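Local atomic coordinates of tryptophan halogenase (Shewanella frigidimarina, PDB entry 2PYX), a protein that probably acts as an FAD-dependent halogenase of the flavin-monooxygenase type, likely working on tryptophan. Residues G19-G24 and P64-T69; D76-I81 and D516-Y521; D254-I259 and W283-G288. One frame throughout, in Å; residues are numbered along the deposited sequence. Where two conformers were deposited one is given.

In the fold
Interactions 1 and 2 follow one another along the chain: helix 65-73 serves the first and the next helix, 77-83, the second, with centres 19 Å apart. Interaction 3, in the sheet that holds strands 255-262, 282-288 and 292-299, lies across the chain's centre from interaction 1, about 24 Å away centre to centre, and 28 Å from interaction 2. In interaction 1 the I21 side chain is about 4 Å from that of T17, predicted to bind FAD. None touches the predicted catalytic K89: side chain to side chain, M66 is about 9 Å from it, W285 about 10 Å and I81 about 11 Å. W285 is also about 11 Å from E361, predicted to bind tryptophan.

Interaction 1 (G19-G24 and P64-T69); sequences GWITAG and PSMRST
I21 is the single residue of 19-24 that meets 64-69, and it does so with both of its branches. Its terminal CD1 touches the CE methyl of M66, a selenomethionine, at 4.1 Å, the two chains approaching at a slant. M66 bends at chi2 (56°) and again at chi3 (75°), which brings CE round to the isoleucine. The second branch, CG2 of I21, meets CG2 of T69 at 4.1 Å, nearly at a right angle. These methyls form the close-packed, buried part of the contact, with L365 and I368 of helix 363-377 also against I21. The setting is consistent with a Rossmann-type nucleotide-binding fold: the predicted FAD-binding residues G15 to A18 lie at the turn into helix 16-31 and its first residues, and I21 stands one turn further on. T69 keeps its methyl for I21 and turns its hydroxyl elsewhere, OG1 bonding to E369 and to a tetraethylene glycol, probably from the crystallisation liquor. The other side of helix 65-73 is more exposed. There S68 is open to solvent and R67 partly so, though R67 is still anchored by NH1 to the backbone carbonyl of Y162.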
ATOM      1  N   GLY A  19      13.416  -0.245   6.370  1.00  9.79           N
ATOM      2  CA  GLY A  19      14.795   0.158   6.430  1.00  8.87           C
ATOM      3  C   GLY A  19      15.534  -0.009   5.137  1.00  8.69           C
ATOM      4  O   GLY A  19      16.255   0.907   4.696  1.00  9.50           O
ATOM      5  N   TRP A  20      15.330  -1.164   4.490  1.00  9.54           N
ATOM      6  CA  TRP A  20      16.075  -1.425   3.257  1.00 11.27           C
ATOM      7  C   TRP A  20      15.560  -0.667   2.041  1.00 10.99           C
ATOM      8  O   TRP A  20      16.340  -0.258   1.187  1.00 12.87           O
ATOM      9  CB  TRP A  20      16.202  -2.908   2.969  1.00 10.00           C
ATOM     10  CG  TRP A  20      17.063  -3.583   3.983  1.00 11.27           C
ATOM     11  CD1 TRP A  20      16.653  -4.412   5.003  1.00 13.32           C
ATOM     12  CD2 TRP A  20      18.465  -3.442   4.119  1.00 11.30           C
ATOM     13  NE1 TRP A  20      17.736  -4.814   5.748  1.00 12.08           N
ATOM     14  CE2 TRP A  20      18.857  -4.233   5.227  1.00 10.98           C
ATOM     15  CE3 TRP A  20      19.446  -2.726   3.425  1.00 11.66           C
ATOM     16  CZ2 TRP A  20      20.183  -4.312   5.649  1.00 11.16           C
ATOM     17  CZ3 TRP A  20      20.748  -2.839   3.826  1.00 12.67           C
ATOM     18  CH2 TRP A  20      21.103  -3.626   4.945  1.00 13.33           C
ATOM     19  N   ILE A  21      14.256  -0.422   1.968  1.00 10.29           N
ATOM     20  CA  ILE A  21      13.797   0.438   0.870  1.00 10.53           C
ATOM     21  C   ILE A  21      14.381   1.840   1.040  1.00  9.28           C
ATOM     22  O   ILE A  21      14.797   2.482   0.068  1.00 10.75           O
ATOM     23  CB  ILE A  21      12.266   0.470   0.771  1.00  9.33           C
ATOM     24  CG1 ILE A  21      11.767  -0.856   0.175  1.00 10.97           C
ATOM     25  CG2 ILE A  21      11.772   1.667  -0.076  1.00 11.32           C
ATOM     26  CD1 ILE A  21      10.256  -1.053   0.295  1.00 13.50           C
ATOM     27  N   THR A  22      14.405   2.318   2.285  1.00  8.08           N
ATOM     28  CA  THR A  22      14.979   3.630   2.557  1.00  9.43           C
ATOM     29  C   THR A  22      16.450   3.661   2.140  1.00  8.71           C
ATOM     30  O   THR A  22      16.911   4.579   1.492  1.00  9.83           O
ATOM     31  CB  THR A  22      14.814   4.032   4.042  1.00 11.77           C
ATOM     32  OG1 THR A  22      13.414   4.026   4.373  1.00 10.15           O
ATOM     33  CG2 THR A  22      15.398   5.405   4.309  1.00 10.74           C
ATOM     34  N   ALA A  23      17.224   2.678   2.597  1.00 10.64           N
ATOM     35  CA  ALA A  23      18.646   2.633   2.267  1.00 10.12           C
ATOM     36  C   ALA A  23      18.873   2.653   0.765  1.00  7.51           C
ATOM     37  O   ALA A  23      19.704   3.395   0.250  1.00 10.49           O
ATOM     38  CB  ALA A  23      19.268   1.389   2.873  1.00 11.16           C
ATOM     39  N   GLY A  24      18.106   1.838   0.047  1.00  9.54           N
ATOM     40  CA  GLY A  24      18.279   1.721  -1.394  1.00  9.84           C
ATOM     41  C   GLY A  24      17.930   2.974  -2.151  1.00 10.03           C
ATOM     42  O   GLY A  24      18.642   3.411  -3.065  1.00  9.60           O
ATOM     43  N   PRO A  64       1.342   0.294  -7.727  1.00  9.61           N
ATOM     44  CA  PRO A  64       2.209   0.341  -8.894  1.00 11.11           C
ATOM     45  C   PRO A  64       3.485   1.134  -8.723  1.00 10.17           C
ATOM     46  O   PRO A  64       4.418   0.926  -9.494  1.00 11.33           O
ATOM     47  CB  PRO A  64       1.321   0.980  -9.952  1.00 11.80           C
ATOM     48  CG  PRO A  64      -0.093   0.661  -9.536  1.00 11.95           C
ATOM     49  CD  PRO A  64      -0.035   0.733  -8.026  1.00 12.06           C
ATOM     50  N   SER A  65       3.523   2.014  -7.728  1.00  9.34           N
ATOM     51  CA  SER A  65       4.737   2.737  -7.371  1.00  9.34           C
ATOM     52  C   SER A  65       5.935   1.807  -7.163  1.00 10.23           C
ATOM     53  O   SER A  65       7.087   2.196  -7.429  1.00 11.02           O
ATOM     54  CB  SER A  65       4.480   3.542  -6.106  1.00 11.30           C
ATOM     55  OG  SER A  65       3.920   2.715  -5.096  1.00 13.87           O
HETATM   56  N   MSE A  66       5.676   0.562  -6.751  1.00 10.18           N
HETATM   57  CA  MSE A  66       6.751  -0.354  -6.427  1.00  9.39           C
HETATM   58  C   MSE A  66       7.571  -0.685  -7.665  1.00  9.79           C
HETATM   59  O   MSE A  66       8.767  -0.943  -7.563  1.00 10.92           O
HETATM   60  CB  MSE A  66       6.213  -1.621  -5.799  1.00 11.76           C
HETATM   61  CG  MSE A  66       7.294  -2.525  -5.228  1.00 12.34           C
HETATM   62 SE   MSE A  66       8.489  -1.712  -3.904  0.75 12.10          SE
HETATM   63  CE  MSE A  66       7.260  -1.691  -2.426  1.00 13.50           C
ATOM     64  N   ARG A  67       6.941  -0.653  -8.835  1.00 10.90           N
ATOM     65  CA  ARG A  67       7.725  -0.834 -10.074  1.00 10.92           C
ATOM     66  C   ARG A  67       8.824   0.222 -10.190  1.00 12.36           C
ATOM     67  O   ARG A  67       9.990  -0.094 -10.528  1.00 12.15           O
ATOM     68  CB  ARG A  67       6.821  -0.806 -11.313  1.00 11.25           C
ATOM     69  CG  ARG A  67       5.781  -1.908 -11.407  1.00 10.62           C
ATOM     70  CD  ARG A  67       4.938  -1.838 -12.700  1.00 11.31           C
ATOM     71  NE  ARG A  67       4.140  -0.625 -12.721  1.00 11.84           N
ATOM     72  CZ  ARG A  67       4.491   0.519 -13.300  1.00 14.72           C
ATOM     73  NH1 ARG A  67       5.602   0.600 -14.003  1.00 13.44           N
ATOM     74  NH2 ARG A  67       3.702   1.576 -13.193  1.00 16.30           N
ATOM     75  N   SER A  68       8.456   1.465  -9.864  1.00 10.01           N
ATOM     76  CA  SER A  68       9.402   2.577  -9.907  0.50 10.04           C
ATOM     77  C   SER A  68      10.456   2.473  -8.815  1.00 11.52           C
ATOM     78  O   SER A  68      11.618   2.679  -9.076  1.00 11.83           O
ATOM     79  CB  SER A  68       8.685   3.920  -9.840  0.50 11.48           C
ATOM     80  OG  SER A  68       9.626   4.969  -9.784  0.50 10.62           O
ATOM     81  N   THR A  69      10.026   2.143  -7.597  1.00 10.02           N
ATOM     82  CA  THR A  69      10.980   1.958  -6.505  1.00 10.57           C
ATOM     83  C   THR A  69      12.025   0.904  -6.849  1.00 10.23           C
ATOM     84  O   THR A  69      13.228   1.113  -6.655  1.00 11.85           O
ATOM     85  CB  THR A  69      10.203   1.591  -5.245  1.00 13.54           C
ATOM     86  OG1 THR A  69       9.398   2.689  -4.883  1.00 11.89           O
ATOM     87  CG2 THR A  69      11.091   1.273  -4.090  1.00 11.81           C
TER

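Interaction 2 (D76-I81 and D516-Y521)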
ATOM      1  N   ASP A  76      16.447  -6.003 -10.832  1.00 12.66           N
ATOM      2  CA  ASP A  76      15.931  -6.618 -12.047  1.00 15.04           C
ATOM      3  C   ASP A  76      14.574  -7.275 -11.725  1.00 13.15           C
ATOM      4  O   ASP A  76      14.435  -7.964 -10.718  1.00 14.63           O
ATOM      5  CB  ASP A  76      16.976  -7.631 -12.530  1.00 15.35           C
ATOM      6  CG  ASP A  76      16.530  -8.430 -13.732  1.00 17.64           C
ATOM      7  OD1 ASP A  76      15.637  -9.303 -13.591  1.00 18.36           O
ATOM      8  OD2 ASP A  76      17.120  -8.218 -14.818  1.00 18.67           O
ATOM      9  N   GLU A  77      13.572  -7.062 -12.581  1.00 14.42           N
ATOM     10  CA  GLU A  77      12.232  -7.542 -12.288  1.00 13.05           C
ATOM     11  C   GLU A  77      12.185  -9.046 -12.213  1.00 13.66           C
ATOM     12  O   GLU A  77      11.444  -9.627 -11.411  1.00 14.24           O
ATOM     13  CB  GLU A  77      11.189  -7.055 -13.298  1.00 12.31           C
ATOM     14  CG  GLU A  77       9.771  -7.267 -12.731  1.00 13.19           C
ATOM     15  CD  GLU A  77       8.640  -6.755 -13.620  1.00 14.60           C
ATOM     16  OE1 GLU A  77       8.813  -6.635 -14.853  1.00 13.32           O
ATOM     17  OE2 GLU A  77       7.536  -6.439 -13.092  1.00 13.11           O
ATOM     18  N   ASN A  78      12.937  -9.716 -13.092  1.00 13.44           N
ATOM     19  CA  ASN A  78      12.937 -11.181 -13.037  1.00 14.69           C
ATOM     20  C   ASN A  78      13.518 -11.682 -11.712  1.00 14.66           C
ATOM     21  O   ASN A  78      12.959 -12.587 -11.080  1.00 16.51           O
ATOM     22  CB  ASN A  78      13.682 -11.783 -14.232  1.00 16.07           C
ATOM     23  CG  ASN A  78      13.092 -11.344 -15.557  1.00 14.80           C
ATOM     24  OD1 ASN A  78      11.870 -11.341 -15.733  1.00 16.05           O
ATOM     25  ND2 ASN A  78      13.964 -10.991 -16.514  1.00 18.43           N
ATOM     26  N   ASP A  79      14.636 -11.093 -11.301  1.00 13.99           N
ATOM     27  CA  ASP A  79      15.264 -11.426 -10.028  1.00 14.51           C
ATOM     28  C   ASP A  79      14.272 -11.213  -8.871  1.00 15.66           C
ATOM     29  O   ASP A  79      14.127 -12.045  -8.002  1.00 15.04           O
ATOM     30  CB  ASP A  79      16.499 -10.538  -9.784  1.00 15.54           C
ATOM     31  CG  ASP A  79      17.677 -10.873 -10.679  1.00 19.56           C
ATOM     32  OD1 ASP A  79      17.692 -11.923 -11.352  1.00 18.97           O
ATOM     33  OD2 ASP A  79      18.632 -10.070 -10.681  1.00 21.73           O
ATOM     34  N   PHE A  80      13.602 -10.061  -8.863  1.00 14.45           N
ATOM     35  CA  PHE A  80      12.604  -9.765  -7.837  1.00 14.17           C
ATOM     36  C   PHE A  80      11.500 -10.824  -7.773  1.00 13.49           C
ATOM     37  O   PHE A  80      11.168 -11.370  -6.709  1.00 13.62           O
ATOM     38  CB  PHE A  80      12.007  -8.359  -8.087  1.00 13.43           C
ATOM     39  CG  PHE A  80      10.802  -8.058  -7.238  1.00 11.64           C
ATOM     40  CD1 PHE A  80      10.940  -7.746  -5.889  1.00 12.84           C
ATOM     41  CD2 PHE A  80       9.517  -8.104  -7.774  1.00 11.17           C
ATOM     42  CE1 PHE A  80       9.827  -7.514  -5.099  1.00 13.09           C
ATOM     43  CE2 PHE A  80       8.417  -7.869  -6.989  1.00 12.29           C
ATOM     44  CZ  PHE A  80       8.557  -7.564  -5.651  1.00 11.62           C
ATOM     45  N   ILE A  81      10.885 -11.092  -8.921  1.00 12.40           N
ATOM     46  CA  ILE A  81       9.770 -12.032  -8.984  1.00 13.95           C
ATOM     47  C   ILE A  81      10.200 -13.422  -8.517  1.00 15.96           C
ATOM     48  O   ILE A  81       9.505 -14.081  -7.737  1.00 15.59           O
ATOM     49  CB  ILE A  81       9.149 -12.072 -10.418  1.00 15.06           C
ATOM     50  CG1 ILE A  81       8.428 -10.759 -10.691  1.00 15.07           C
ATOM     51  CG2 ILE A  81       8.188 -13.255 -10.592  1.00 17.60           C
ATOM     52  CD1 ILE A  81       7.929 -10.600 -12.125  1.00 16.43           C
ATOM     53  N   ASP A 516       5.165 -18.867 -15.068  1.00 18.43           N
ATOM     54  CA  ASP A 516       5.968 -20.025 -15.491  1.00 20.19           C
ATOM     55  C   ASP A 516       7.062 -19.618 -16.485  1.00 19.21           C
ATOM     56  O   ASP A 516       8.209 -20.084 -16.396  1.00 21.58           O
ATOM     57  CB  ASP A 516       5.087 -21.090 -16.129  1.00 21.99           C
ATOM     58  CG  ASP A 516       4.258 -21.857 -15.128  1.00 22.93           C
ATOM     59  OD1 ASP A 516       4.526 -21.827 -13.901  1.00 25.12           O
ATOM     60  OD2 ASP A 516       3.310 -22.516 -15.598  1.00 27.38           O
ATOM     61  N   LYS A 517       6.719 -18.772 -17.447  1.00 18.50           N
ATOM     62  CA  LYS A 517       7.704 -18.292 -18.432  1.00 19.00           C
ATOM     63  C   LYS A 517       8.664 -17.254 -17.858  1.00 18.90           C
ATOM     64  O   LYS A 517       9.801 -17.146 -18.292  1.00 18.16           O
ATOM     65  CB  LYS A 517       7.020 -17.781 -19.704  1.00 19.51           C
ATOM     66  CG  LYS A 517       6.326 -18.897 -20.511  1.00 20.57           C
ATOM     67  CD  LYS A 517       7.352 -19.819 -21.171  1.00 22.85           C
ATOM     68  CE  LYS A 517       6.700 -20.931 -22.031  1.00 22.99           C
ATOM     69  NZ  LYS A 517       5.925 -21.871 -21.192  1.00 21.95           N
ATOM     70  N   VAL A 518       8.213 -16.467 -16.892  1.00 19.25           N
ATOM     71  CA  VAL A 518       9.129 -15.550 -16.220  1.00 18.88           C
ATOM     72  C   VAL A 518      10.193 -16.343 -15.480  1.00 18.79           C
ATOM     73  O   VAL A 518      11.345 -15.953 -15.475  1.00 19.06           O
ATOM     74  CB  VAL A 518       8.385 -14.624 -15.229  1.00 20.14           C
ATOM     75  CG1 VAL A 518       9.378 -13.856 -14.359  1.00 18.53           C
ATOM     76  CG2 VAL A 518       7.490 -13.672 -15.989  1.00 19.56           C
ATOM     77  N   ALA A 519       9.797 -17.454 -14.869  1.00 20.18           N
ATOM     78  CA  ALA A 519      10.737 -18.319 -14.143  1.00 18.98           C
ATOM     79  C   ALA A 519      11.782 -18.898 -15.102  1.00 21.78           C
ATOM     80  O   ALA A 519      12.984 -18.928 -14.804  1.00 26.36           O
ATOM     81  CB  ALA A 519       9.995 -19.411 -13.406  1.00 18.25           C
ATOM     82  N   GLN A 520      11.324 -19.316 -16.276  1.00 23.61           N
ATOM     83  CA  GLN A 520      12.164 -20.067 -17.224  1.00 25.59           C
ATOM     84  C   GLN A 520      12.998 -19.171 -18.152  1.00 25.01           C
ATOM     85  O   GLN A 520      14.175 -19.476 -18.465  1.00 26.50           O
ATOM     86  CB  GLN A 520      11.257 -20.990 -18.039  1.00 25.55           C
ATOM     87  CG  GLN A 520      11.954 -21.776 -19.142  1.00 32.11           C
ATOM     88  CD  GLN A 520      11.052 -22.835 -19.780  1.00 32.65           C
ATOM     89  OE1 GLN A 520       9.828 -22.875 -19.553  1.00 31.39           O
ATOM     90  NE2 GLN A 520      11.662 -23.705 -20.589  1.00 41.72           N
ATOM     91  N   TYR A 521      12.406 -18.064 -18.607  1.00 24.15           N
ATOM     92  CA  TYR A 521      13.053 -17.183 -19.569  1.00 22.57           C
ATOM     93  C   TYR A 521      13.218 -15.742 -19.080  1.00 22.70           C
ATOM     94  O   TYR A 521      14.242 -15.108 -19.343  1.00 23.97           O
ATOM     95  CB  TYR A 521      12.249 -17.165 -20.867  1.00 26.80           C
ATOM     96  CG  TYR A 521      12.143 -18.499 -21.563  1.00 27.93           C
ATOM     97  CD1 TYR A 521      13.217 -19.012 -22.290  1.00 32.13           C
ATOM     98  CD2 TYR A 521      10.961 -19.233 -21.523  1.00 28.99           C
ATOM     99  CE1 TYR A 521      13.115 -20.235 -22.950  1.00 31.33           C
ATOM    100  CE2 TYR A 521      10.854 -20.456 -22.175  1.00 30.62           C
ATOM    101  CZ  TYR A 521      11.934 -20.948 -22.886  1.00 33.09           C
ATOM    102  OH  TYR A 521      11.833 -22.160 -23.544  1.00 29.21           O
TER
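A helix start and a helix end meet here, the first turns of the capped helix 77-83 packing through N78 and I81 against V518 in the last turn of helix 511-520, near the chain's C-terminus. One methyl of V518 does all the touching. CG1 of V518, swung opposite the backbone N by a chi1 of 170°, faces helix 77-83 and meets CG2 of I81 at 4.0 Å, the two side chains crossing at about a right angle. The same CG1 comes to 3.8 Å from OD1 of N78. That oxygen has its polar partner nearby, the backbone N-H of F523, so the valine methyl lies beside an amide already engaged. N78 and V518 also bring the backbones closest, CA to CA 6.6 Å. The N-cap is D76, whose OD1 accepts from D79 N at 3.1 Å and 161°, the donor arriving on the anti side of the carboxylate; the bond from N78 N to the same OD1 is weak and bent. Two further ties join the regions: NH2 of R82 donates a hydrogen bond to the carbonyl oxygen of V518, and F523 packs on the V518 side chain. No hydrogen bond links 76-81 to 516-521 directly, so between them the joint is van der Waals packing, while each polar tie has one partner in a segment (N78 or V518) and the other just past the opposite one (F523 or R82).

Interaction 3 (D254-I259 and W283-G288); sequences DRALAI and WIWDIG
Apolar contacts first: the indole of W285 reaches A256 and A258, two alanines of strand 255-262. Its six-membered ring does the work. CB of A258 comes obliquely to W285 CZ2 at 4.0 Å and lies almost as near to CH2 of the same ring, whereas CB of A256 sits at the ring's edge, close to its plane, 4.3 Å from W285 CZ3. With chi1 at 80°, CG of W285 stands between its own backbone N and carbonyl carbon, and from there the ring leans towards the alanines. The small methyls, two residues apart on the strand, meet neighbouring atoms of the six-membered ring, CZ3 for A256 and CZ2 with CH2 for A258.

As for backbone pairing, the two segments share none. Strands 255-262 and 282-288 each run antiparallel to strand 292-299, which comes between them in the mixed sheet, and they therefore run in the same sense. The A258 and W285 CA atoms are 9.0 Å apart, as suits next-but-one strands, and the tryptophan spans that separation. At the start of its strand, 254-259 has a classic beta bulge, D254 and R255 both facing Y299.

The polar bonds lie within or beyond the segments. R255 curls back so that NH1 donates to the carbonyl oxygen of D254 at 3.0 Å, nearly straight (161°) but from well above the carbonyl plane. The D254 carboxylate pairs with K248 and accepts from the backbone N of S301. On the other strand, W283 donates its indole N-H to E358, and D286 bonds to the hydroxyl of Y316.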
ATOM      1  N   ASP A 254      -9.105  -3.538  15.269  1.00  7.17           N
ATOM      2  CA  ASP A 254      -7.909  -3.528  16.103  1.00  7.83           C
ATOM      3  C   ASP A 254      -7.355  -4.945  16.305  1.00  9.70           C
ATOM      4  O   ASP A 254      -6.548  -5.165  17.205  1.00  8.59           O
ATOM      5  CB  ASP A 254      -8.178  -2.849  17.456  1.00  8.75           C
ATOM      6  CG  ASP A 254      -9.275  -3.527  18.285  1.00  9.47           C
ATOM      7  OD1 ASP A 254      -9.829  -4.561  17.843  1.00  9.66           O
ATOM      8  OD2 ASP A 254      -9.560  -2.993  19.385  1.00  9.80           O
ATOM      9  N   ARG A 255      -7.762  -5.858  15.434  1.00  8.85           N
ATOM     10  CA  ARG A 255      -7.274  -7.251  15.455  1.00  8.55           C
ATOM     11  C   ARG A 255      -7.048  -7.742  14.053  1.00  8.96           C
ATOM     12  O   ARG A 255      -7.733  -7.322  13.134  1.00  7.81           O
ATOM     13  CB  ARG A 255      -8.294  -8.165  16.111  1.00  9.01           C
ATOM     14  CG  ARG A 255      -8.590  -7.868  17.550  1.00 10.07           C
ATOM     15  CD  ARG A 255      -7.485  -8.251  18.466  1.00 10.59           C
ATOM     16  NE  ARG A 255      -7.837  -8.104  19.876  1.00 10.66           N
ATOM     17  CZ  ARG A 255      -7.695  -6.999  20.596  1.00 10.46           C
ATOM     18  NH1 ARG A 255      -7.233  -5.882  20.059  1.00 12.32           N
ATOM     19  NH2 ARG A 255      -8.003  -6.995  21.899  1.00 12.66           N
ATOM     20  N   ALA A 256      -6.145  -8.715  13.921  1.00 11.22           N
ATOM     21  CA  ALA A 256      -6.029  -9.475  12.687  1.00 12.74           C
ATOM     22  C   ALA A 256      -5.668 -10.894  13.062  1.00 15.25           C
ATOM     23  O   ALA A 256      -4.861 -11.141  13.962  1.00 17.16           O
ATOM     24  CB  ALA A 256      -4.987  -8.883  11.777  1.00 12.96           C
ATOM     25  N   LEU A 257      -6.295 -11.802  12.359  1.00 12.82           N
ATOM     26  CA  LEU A 257      -6.004 -13.208  12.534  1.00 11.97           C
ATOM     27  C   LEU A 257      -5.577 -13.730  11.161  1.00 10.81           C
ATOM     28  O   LEU A 257      -6.403 -13.827  10.240  1.00 12.67           O
ATOM     29  CB  LEU A 257      -7.233 -13.912  13.062  1.00 15.51           C
ATOM     30  CG  LEU A 257      -7.022 -15.386  13.366  1.00 19.95           C
ATOM     31  CD1 LEU A 257      -6.060 -15.584  14.564  1.00 20.72           C
ATOM     32  CD2 LEU A 257      -8.387 -16.045  13.607  1.00 23.33           C
ATOM     33  N   ALA A 258      -4.294 -14.130  11.064  1.00 13.50           N
ATOM     34  CA  ALA A 258      -3.644 -14.374   9.772  1.00 13.71           C
ATOM     35  C   ALA A 258      -3.099 -15.798   9.639  1.00 16.79           C
ATOM     36  O   ALA A 258      -2.703 -16.413  10.633  1.00 18.28           O
ATOM     37  CB  ALA A 258      -2.527 -13.408   9.593  1.00 15.55           C
ATOM     38  N   ILE A 259      -3.073 -16.300   8.409  1.00 14.86           N
ATOM     39  CA  ILE A 259      -2.654 -17.685   8.168  1.00 17.26           C
ATOM     40  C   ILE A 259      -2.248 -17.858   6.706  1.00 18.80           C
ATOM     41  O   ILE A 259      -2.798 -17.220   5.804  1.00 16.63           O
ATOM     42  CB  ILE A 259      -3.792 -18.654   8.557  1.00 16.42           C
ATOM     43  CG1 ILE A 259      -3.263 -20.097   8.647  1.00 20.95           C
ATOM     44  CG2 ILE A 259      -4.962 -18.574   7.623  1.00 16.79           C
ATOM     45  CD1 ILE A 259      -4.240 -21.054   9.287  1.00 23.79           C
ATOM     46  N   TRP A 283     -13.353  -7.800   7.713  1.00  8.55           N
ATOM     47  CA  TRP A 283     -13.184  -8.293   6.350  1.00  8.48           C
ATOM     48  C   TRP A 283     -11.979  -9.195   6.305  1.00  8.99           C
ATOM     49  O   TRP A 283     -11.043  -9.077   7.118  1.00  7.84           O
ATOM     50  CB  TRP A 283     -13.063  -7.123   5.358  1.00  8.30           C
ATOM     51  CG  TRP A 283     -11.890  -6.227   5.604  1.00  8.21           C
ATOM     52  CD1 TRP A 283     -11.801  -5.159   6.493  1.00 11.09           C
ATOM     53  CD2 TRP A 283     -10.618  -6.296   4.948  1.00  6.54           C
ATOM     54  NE1 TRP A 283     -10.544  -4.608   6.421  1.00 10.99           N
ATOM     55  CE2 TRP A 283      -9.808  -5.268   5.475  1.00  9.88           C
ATOM     56  CE3 TRP A 283     -10.075  -7.122   3.963  1.00 10.52           C
ATOM     57  CZ2 TRP A 283      -8.480  -5.069   5.063  1.00 11.84           C
ATOM     58  CZ3 TRP A 283      -8.784  -6.882   3.496  1.00 12.64           C
ATOM     59  CH2 TRP A 283      -7.995  -5.858   4.055  1.00 11.68           C
ATOM     60  N   ILE A 284     -11.994 -10.106   5.321  1.00  9.41           N
ATOM     61  CA  ILE A 284     -10.916 -11.053   5.125  1.00  9.21           C
ATOM     62  C   ILE A 284     -10.121 -10.779   3.854  1.00  9.17           C
ATOM     63  O   ILE A 284     -10.724 -10.642   2.788  1.00 10.09           O
ATOM     64  CB  ILE A 284     -11.480 -12.465   5.094  1.00  9.87           C
ATOM     65  CG1 ILE A 284     -11.896 -12.837   6.510  1.00 12.31           C
ATOM     66  CG2 ILE A 284     -10.473 -13.465   4.595  1.00 12.76           C
ATOM     67  CD1 ILE A 284     -12.629 -14.200   6.639  1.00 12.35           C
ATOM     68  N   TRP A 285      -8.802 -10.624   4.005  1.00 10.87           N
ATOM     69  CA  TRP A 285      -7.908 -10.430   2.859  1.00 10.46           C
ATOM     70  C   TRP A 285      -7.478 -11.787   2.330  1.00 13.01           C
ATOM     71  O   TRP A 285      -7.462 -12.786   3.066  1.00 12.59           O
ATOM     72  CB  TRP A 285      -6.689  -9.590   3.187  1.00 12.71           C
ATOM     73  CG  TRP A 285      -5.564 -10.287   3.879  1.00 13.42           C
ATOM     74  CD1 TRP A 285      -4.692 -11.196   3.348  1.00 13.81           C
ATOM     75  CD2 TRP A 285      -5.130 -10.060   5.224  1.00 15.31           C
ATOM     76  NE1 TRP A 285      -3.739 -11.543   4.283  1.00 13.88           N
ATOM     77  CE2 TRP A 285      -4.001 -10.860   5.447  1.00 17.38           C
ATOM     78  CE3 TRP A 285      -5.598  -9.243   6.269  1.00 14.87           C
ATOM     79  CZ2 TRP A 285      -3.332 -10.868   6.675  1.00 16.42           C
ATOM     80  CZ3 TRP A 285      -4.948  -9.273   7.477  1.00 15.01           C
ATOM     81  CH2 TRP A 285      -3.832 -10.085   7.676  1.00 17.09           C
ATOM     82  N   ASP A 286      -7.155 -11.819   1.039  1.00 11.38           N
ATOM     83  CA  ASP A 286      -6.759 -13.071   0.406  1.00 11.90           C
ATOM     84  C   ASP A 286      -5.776 -12.638  -0.676  1.00 11.07           C
ATOM     85  O   ASP A 286      -6.177 -11.995  -1.643  1.00 12.81           O
ATOM     86  CB  ASP A 286      -7.993 -13.815  -0.104  1.00 13.13           C
ATOM     87  CG  ASP A 286      -7.678 -15.228  -0.595  1.00 16.33           C
ATOM     88  OD1 ASP A 286      -6.569 -15.439  -1.146  1.00 16.31           O
ATOM     89  OD2 ASP A 286      -8.589 -16.090  -0.472  1.00 18.97           O
ATOM     90  N   ILE A 287      -4.501 -12.943  -0.465  1.00 12.10           N
ATOM     91  CA  ILE A 287      -3.377 -12.497  -1.322  1.00 14.12           C
ATOM     92  C   ILE A 287      -2.798 -13.758  -1.950  1.00 15.84           C
ATOM     93  O   ILE A 287      -2.285 -14.624  -1.240  1.00 14.93           O
ATOM     94  CB  ILE A 287      -2.301 -11.773  -0.478  1.00 13.98           C
ATOM     95  CG1 ILE A 287      -2.791 -10.346  -0.163  1.00 18.73           C
ATOM     96  CG2 ILE A 287      -0.957 -11.683  -1.187  1.00 18.05           C
ATOM     97  CD1 ILE A 287      -1.932  -9.594   0.806  1.00 23.88           C
ATOM     98  N   GLY A 288      -2.827 -13.824  -3.274  1.00 16.84           N
ATOM     99  CA  GLY A 288      -2.345 -14.994  -4.015  1.00 17.60           C
ATOM    100  C   GLY A 288      -0.900 -14.822  -4.450  1.00 17.15           C
ATOM    101  O   GLY A 288      -0.575 -13.906  -5.233  1.00 17.12           O
TER